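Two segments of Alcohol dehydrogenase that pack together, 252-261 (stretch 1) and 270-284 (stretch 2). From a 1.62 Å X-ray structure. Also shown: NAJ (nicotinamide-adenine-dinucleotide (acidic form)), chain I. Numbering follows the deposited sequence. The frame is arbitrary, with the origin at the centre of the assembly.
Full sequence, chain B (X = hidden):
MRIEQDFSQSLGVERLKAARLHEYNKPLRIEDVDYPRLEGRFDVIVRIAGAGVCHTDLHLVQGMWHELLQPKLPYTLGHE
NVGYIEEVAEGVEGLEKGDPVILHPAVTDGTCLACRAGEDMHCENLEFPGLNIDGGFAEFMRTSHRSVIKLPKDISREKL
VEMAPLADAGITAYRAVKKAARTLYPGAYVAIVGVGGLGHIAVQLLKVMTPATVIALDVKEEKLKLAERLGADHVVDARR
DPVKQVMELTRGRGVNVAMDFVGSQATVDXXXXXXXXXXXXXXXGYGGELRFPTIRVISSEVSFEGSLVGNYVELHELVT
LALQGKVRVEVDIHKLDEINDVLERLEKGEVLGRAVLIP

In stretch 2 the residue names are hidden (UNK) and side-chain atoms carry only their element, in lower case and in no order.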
# COMPACT_ATOMS: atom_id res chain seq x y z
N GLY B 252 -19.05 -21.56 -4.18
CA GLY B 252 -19.87 -20.79 -3.25
C GLY B 252 -19.12 -19.68 -2.55
O GLY B 252 -19.70 -19.01 -1.67
N ARG B 253 -17.86 -19.49 -2.90
CA ARG B 253 -17.06 -18.48 -2.25
C ARG B 253 -17.23 -17.08 -2.89
O ARG B 253 -16.86 -16.08 -2.26
CB ARG B 253 -15.60 -18.88 -2.31
CG ARG B 253 -15.37 -20.20 -1.56
CD ARG B 253 -13.97 -20.41 -1.04
NE ARG B 253 -13.83 -19.85 0.30
CZ ARG B 253 -12.95 -18.91 0.64
NH1 ARG B 253 -12.11 -18.41 -0.25
NH2 ARG B 253 -12.92 -18.47 1.90
N GLY B 254 -17.75 -17.04 -4.12
CA GLY B 254 -17.79 -15.79 -4.88
C GLY B 254 -16.41 -15.35 -5.34
O GLY B 254 -15.39 -16.02 -5.14
N VAL B 255 -16.35 -14.16 -5.95
CA VAL B 255 -15.10 -13.65 -6.51
C VAL B 255 -14.42 -12.66 -5.60
O VAL B 255 -15.04 -11.91 -4.84
CB VAL B 255 -15.30 -13.04 -7.91
CG1 VAL B 255 -15.91 -14.08 -8.88
CG2 VAL B 255 -16.22 -11.81 -7.86
N ASN B 256 -13.10 -12.64 -5.70
CA ASN B 256 -12.30 -11.67 -4.95
C ASN B 256 -12.48 -10.26 -5.50
O ASN B 256 -12.44 -9.26 -4.74
CB ASN B 256 -10.84 -12.09 -5.03
CG ASN B 256 -10.62 -13.47 -4.46
OD1 ASN B 256 -10.93 -14.49 -5.06
ND2 ASN B 256 -10.12 -13.49 -3.23
N VAL B 257 -12.62 -10.14 -6.82
CA VAL B 257 -12.85 -8.83 -7.46
C VAL B 257 -13.87 -9.05 -8.57
O VAL B 257 -13.80 -10.03 -9.30
CB VAL B 257 -11.60 -8.27 -8.11
CG1 VAL B 257 -11.93 -6.97 -8.86
CG2 VAL B 257 -10.51 -7.94 -7.04
N ALA B 258 -14.88 -8.16 -8.63
CA ALA B 258 -15.75 -8.09 -9.81
C ALA B 258 -15.55 -6.74 -10.44
O ALA B 258 -15.31 -5.77 -9.72
CB ALA B 258 -17.21 -8.27 -9.43
N MET B 259 -15.65 -6.66 -11.77
CA MET B 259 -15.39 -5.41 -12.50
C MET B 259 -16.56 -5.19 -13.42
O MET B 259 -16.80 -6.00 -14.29
CB MET B 259 -14.08 -5.54 -13.31
CG MET B 259 -12.87 -5.93 -12.40
SD MET B 259 -11.37 -5.89 -13.33
CE MET B 259 -11.06 -4.13 -13.42
N ASP B 260 -17.32 -4.11 -13.20
CA ASP B 260 -18.49 -3.87 -14.05
C ASP B 260 -18.10 -2.92 -15.17
O ASP B 260 -17.90 -1.72 -14.92
CB ASP B 260 -19.60 -3.25 -13.20
CG ASP B 260 -20.87 -3.06 -13.99
OD1 ASP B 260 -20.82 -3.16 -15.23
OD2 ASP B 260 -21.95 -2.83 -13.42
N PHE B 261 -17.90 -3.50 -16.37
CA PHE B 261 -17.61 -2.72 -17.59
C PHE B 261 -18.85 -2.58 -18.47
O PHE B 261 -18.74 -2.48 -19.69
CB PHE B 261 -16.46 -3.41 -18.38
CG PHE B 261 -15.14 -3.25 -17.74
CD1 PHE B 261 -14.54 -4.30 -17.03
CD2 PHE B 261 -14.43 -2.07 -17.91
CE1 PHE B 261 -13.23 -4.14 -16.48
CE2 PHE B 261 -13.14 -1.88 -17.33
CZ PHE B 261 -12.53 -2.96 -16.64
N UNK B 270 -26.72 -7.04 -10.23
CA UNK B 270 -26.18 -8.36 -9.88
C UNK B 270 -24.70 -8.39 -9.47
O UNK B 270 -24.29 -9.30 -8.70
c UNK B 270 -24.28 -9.53 -14.67
c UNK B 270 -25.67 -9.42 -12.27
c UNK B 270 -23.63 -9.88 -13.47
c UNK B 270 -24.33 -9.86 -12.29
c UNK B 270 -25.60 -9.12 -14.69
c UNK B 270 -26.48 -9.44 -10.97
o UNK B 270 -23.57 -9.59 -15.85
c UNK B 270 -26.29 -9.10 -13.48
N UNK B 271 -23.92 -7.43 -9.96
CA UNK B 271 -22.48 -7.56 -9.71
C UNK B 271 -22.08 -7.53 -8.22
O UNK B 271 -21.20 -8.26 -7.84
c UNK B 271 -21.63 -6.59 -10.53
o UNK B 271 -22.12 -5.25 -10.38
c UNK B 271 -21.76 -6.95 -12.04
N UNK B 272 -22.72 -6.75 -7.34
CA UNK B 272 -22.33 -6.81 -5.91
C UNK B 272 -22.54 -8.20 -5.34
O UNK B 272 -21.81 -8.57 -4.43
c UNK B 272 -23.26 -5.79 -5.24
c UNK B 272 -23.68 -4.86 -6.37
c UNK B 272 -23.77 -5.76 -7.61
N UNK B 273 -23.51 -8.98 -5.88
CA UNK B 273 -23.83 -10.29 -5.35
C UNK B 273 -22.83 -11.34 -5.83
O UNK B 273 -22.91 -12.49 -5.36
c UNK B 273 -26.27 -9.86 -4.95
c UNK B 273 -26.64 -10.24 -3.68
o UNK B 273 -28.92 -7.53 -2.74
c UNK B 273 -25.27 -10.67 -5.74
c UNK B 273 -27.55 -9.44 -2.92
c UNK B 273 -28.04 -8.29 -3.47
c UNK B 273 -26.76 -8.68 -5.47
c UNK B 273 -27.69 -7.90 -4.74
N UNK B 274 -21.92 -10.95 -6.74
CA UNK B 274 -20.81 -11.87 -7.13
C UNK B 274 -19.70 -11.93 -6.09
O UNK B 274 -18.88 -12.86 -6.09
c UNK B 274 -21.16 -11.32 -9.66
c UNK B 274 -21.79 -12.70 -9.93
c UNK B 274 -20.19 -11.47 -8.47
c UNK B 274 -20.43 -10.74 -10.84
N UNK B 275 -19.67 -10.95 -5.19
CA UNK B 275 -18.50 -10.78 -4.32
C UNK B 275 -18.44 -11.77 -3.16
O UNK B 275 -19.44 -12.03 -2.46
c UNK B 275 -17.18 -8.24 -5.64
c UNK B 275 -18.51 -9.38 -3.72
c UNK B 275 -18.44 -8.23 -4.73
c UNK B 275 -18.53 -6.90 -3.95
N UNK B 276 -17.24 -12.28 -2.95
CA UNK B 276 -16.97 -13.06 -1.76
C UNK B 276 -16.54 -12.16 -0.61
O UNK B 276 -16.59 -10.93 -0.71
N UNK B 277 -16.09 -12.79 0.48
CA UNK B 277 -15.65 -11.99 1.65
C UNK B 277 -14.45 -11.13 1.34
O UNK B 277 -13.48 -11.56 0.69
n UNK B 277 -18.65 -13.14 5.78
c UNK B 277 -16.35 -14.47 4.55
n UNK B 277 -17.25 -12.11 7.27
c UNK B 277 -15.33 -12.93 2.82
n UNK B 277 -16.36 -13.51 5.69
c UNK B 277 -17.43 -12.91 6.22
c UNK B 277 -16.52 -13.73 3.22
N UNK B 278 -14.52 -9.87 1.78
CA UNK B 278 -13.50 -8.85 1.44
C UNK B 278 -13.45 -8.55 -0.06
O UNK B 278 -12.50 -7.94 -0.56
s UNK B 278 -10.50 -9.22 4.26
c UNK B 278 -10.04 -10.74 3.78
c UNK B 278 -12.14 -9.05 3.50
c UNK B 278 -12.12 -9.16 2.01
N UNK B 279 -14.51 -8.93 -0.75
CA UNK B 279 -14.58 -8.75 -2.19
C UNK B 279 -14.68 -7.26 -2.55
O UNK B 279 -15.13 -6.44 -1.75
N UNK B 280 -14.29 -6.96 -3.78
CA UNK B 280 -14.25 -5.57 -4.26
C UNK B 280 -14.89 -5.52 -5.60
O UNK B 280 -14.52 -6.29 -6.53
n UNK B 280 -10.26 -3.66 -3.92
c UNK B 280 -12.02 -5.12 -3.07
c UNK B 280 -10.57 -4.96 -3.33
n UNK B 280 -9.06 -2.18 -5.23
c UNK B 280 -9.25 -3.41 -4.74
n UNK B 280 -8.45 -4.42 -5.11
c UNK B 280 -12.83 -5.08 -4.39
N UNK B 281 -15.88 -4.63 -5.72
CA UNK B 281 -16.50 -4.36 -7.02
C UNK B 281 -15.90 -3.08 -7.58
O UNK B 281 -16.05 -2.01 -6.97
c UNK B 281 -20.25 -3.59 -7.70
c UNK B 281 -18.03 -4.25 -6.88
c UNK B 281 -18.78 -3.73 -8.12
c UNK B 281 -18.61 -4.63 -9.35
N UNK B 282 -15.24 -3.18 -8.72
CA UNK B 282 -14.71 -2.00 -9.38
C UNK B 282 -15.74 -1.55 -10.38
O UNK B 282 -16.10 -2.31 -11.30
c UNK B 282 -13.36 -2.28 -10.08
c UNK B 282 -12.79 -0.97 -10.65
c UNK B 282 -12.37 -3.04 -9.17
c UNK B 282 -12.15 -2.43 -7.86
N UNK B 283 -16.32 -0.37 -10.14
CA UNK B 283 -17.37 0.18 -11.00
C UNK B 283 -16.75 1.10 -12.05
O UNK B 283 -16.12 2.12 -11.71
c UNK B 283 -19.09 -0.07 -9.23
c UNK B 283 -19.45 1.67 -11.02
c UNK B 283 -19.99 0.60 -8.13
c UNK B 283 -18.41 0.94 -10.15
N UNK B 284 -16.93 0.70 -13.32
CA UNK B 284 -16.37 1.43 -14.45
C UNK B 284 -17.50 1.89 -15.34
O UNK B 284 -17.63 3.10 -15.66
c UNK B 284 -14.22 0.11 -14.39
c UNK B 284 -14.89 1.43 -16.43
c UNK B 284 -15.38 0.57 -15.27
PA NAJ I . -19.77 -1.47 -24.96
O1A NAJ I . -21.15 -1.15 -25.45
O2A NAJ I . -18.64 -1.70 -25.97
O5B NAJ I . -19.73 -2.81 -24.10
C5B NAJ I . -20.77 -3.17 -23.18
C4B NAJ I . -20.70 -4.68 -23.11
O4B NAJ I . -21.58 -5.09 -22.04
C3B NAJ I . -21.11 -5.38 -24.40
O3B NAJ I . -20.16 -6.39 -24.79
C2B NAJ I . -22.45 -5.95 -23.96
O2B NAJ I . -22.88 -7.10 -24.70
C1B NAJ I . -22.24 -6.27 -22.47
N9A NAJ I . -23.47 -6.40 -21.69
C8A NAJ I . -24.71 -5.75 -21.82
N7A NAJ I . -25.54 -6.17 -20.83
C5A NAJ I . -24.86 -7.08 -20.08
C6A NAJ I . -25.19 -7.83 -18.98
N6A NAJ I . -26.41 -7.81 -18.41
N1A NAJ I . -24.23 -8.63 -18.41
C2A NAJ I . -22.96 -8.76 -18.96
N3A NAJ I . -22.66 -8.03 -20.06
C4A NAJ I . -23.60 -7.22 -20.61
O3 NAJ I . -19.40 -0.30 -23.94
PN NAJ I . -17.96 0.36 -23.62
O1N NAJ I . -17.69 1.45 -24.55
O2N NAJ I . -16.96 -0.71 -23.43
O5D NAJ I . -18.32 1.09 -22.23
C5D NAJ I . -18.61 0.27 -21.11
C4D NAJ I . -19.19 1.13 -20.00
O4D NAJ I . -18.12 1.92 -19.45
C3D NAJ I . -20.22 2.15 -20.48
O3D NAJ I . -21.12 2.42 -19.38
C2D NAJ I . -19.38 3.40 -20.75
O2D NAJ I . -20.07 4.61 -20.75
C1D NAJ I . -18.43 3.29 -19.54
N1N NAJ I . -17.19 4.06 -19.56
C2N NAJ I . -16.67 4.39 -18.34
C3N NAJ I . -15.47 5.07 -18.26
C7N NAJ I . -14.94 5.47 -16.92
O7N NAJ I . -13.81 6.20 -16.96
N7N NAJ I . -15.46 5.11 -15.74
C4N NAJ I . -14.71 5.42 -19.43
C5N NAJ I . -15.22 4.89 -20.65
C6N NAJ I . -16.45 4.26 -20.71
O HOH W 1 -15.75 -15.68 0.22
O HOH W 2 -10.39 -8.55 -3.10
O HOH W 3 -21.59 -2.34 -10.69

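Position 270 carries one carbon and then a six-carbon ring bearing an oxygen; it touches nothing on stretch 1, and an adenine nitrogen of the NAJ, N1A, lies at the edge of its ring, near the ring plane. This is Tyr270, whose OH accepts a hydrogen bond from NAJ N1A at 2.8 Å. Position 271 has one carbon bearing an oxygen and a carbon: Thr271. Its OG1 stands 3.9 Å from Asp260 OD2, and a water bridges the two by donating to both. At 272 three carbons close a ring onto the backbone N, so it is Pro272, without contact. Position 273 again shows a six-carbon ring with one oxygen, out of reach: Tyr273.

Position 274 has four carbons forked at the second, packed on Val255 and Ala258; the fork makes it Leu274, with CD1 4.3 Å from Ala258 CB. Position 275 repeats that fork. Its CB points away, but the end returns: this is Leu275, with CD2 3.8 Å from Ala258 CB.

Position 276 has no side-chain atoms: Gly276. Its CA lies 3.1 Å from Arg253 O, and a CB would clash with that oxygen. Position 277 has three carbons, a nitrogen, then a carbon with two nitrogens, leading away: Arg277. A water joins its N to Arg253 O. Position 278, two carbons, sulfur, carbon, unbranched, is Met278, barely in contact. Position 279 is bare: Gly279, closing a type II turn from Gly276, whose O would clash with a CB here.

Position 280 has the guanidinium pattern, three carbons, N, and a carbon with two N, on the face of Val257: Arg280. Position 281, four carbons forked at the second, reaches Ala258: Leu281, CD1 3.9 Å from Ala258 CB. Position 282 forks at the first carbon, one arm two carbons long, beside Val257 and Met259: Ile282, CG1 4.0 Å from Val257 CG1. Position 283 has the same fork on the Asp260 face, yet little contact: Ile283. Position 284, one carbon carrying two, meets the Phe261 ring: Val284, CG2 3.7 Å from Phe261 CE2.

The contact is parallel pairing in two parts. Val255 N donates to Leu274 O (2.8 Å) and Gly276 N to Val255 O (2.9 Å); both chains then turn a corner and pair again. There Ala258 N donates to Arg280 O and Ile282 N to Ala258 O, both at 2.8 Å, so one residue bonds both ways. The rule is backbone for register, glycine where chains crowd, and a small alanine where three leucines converge.

Stretch 2, residues 270-284: YTPYLLGRMGRLIIV
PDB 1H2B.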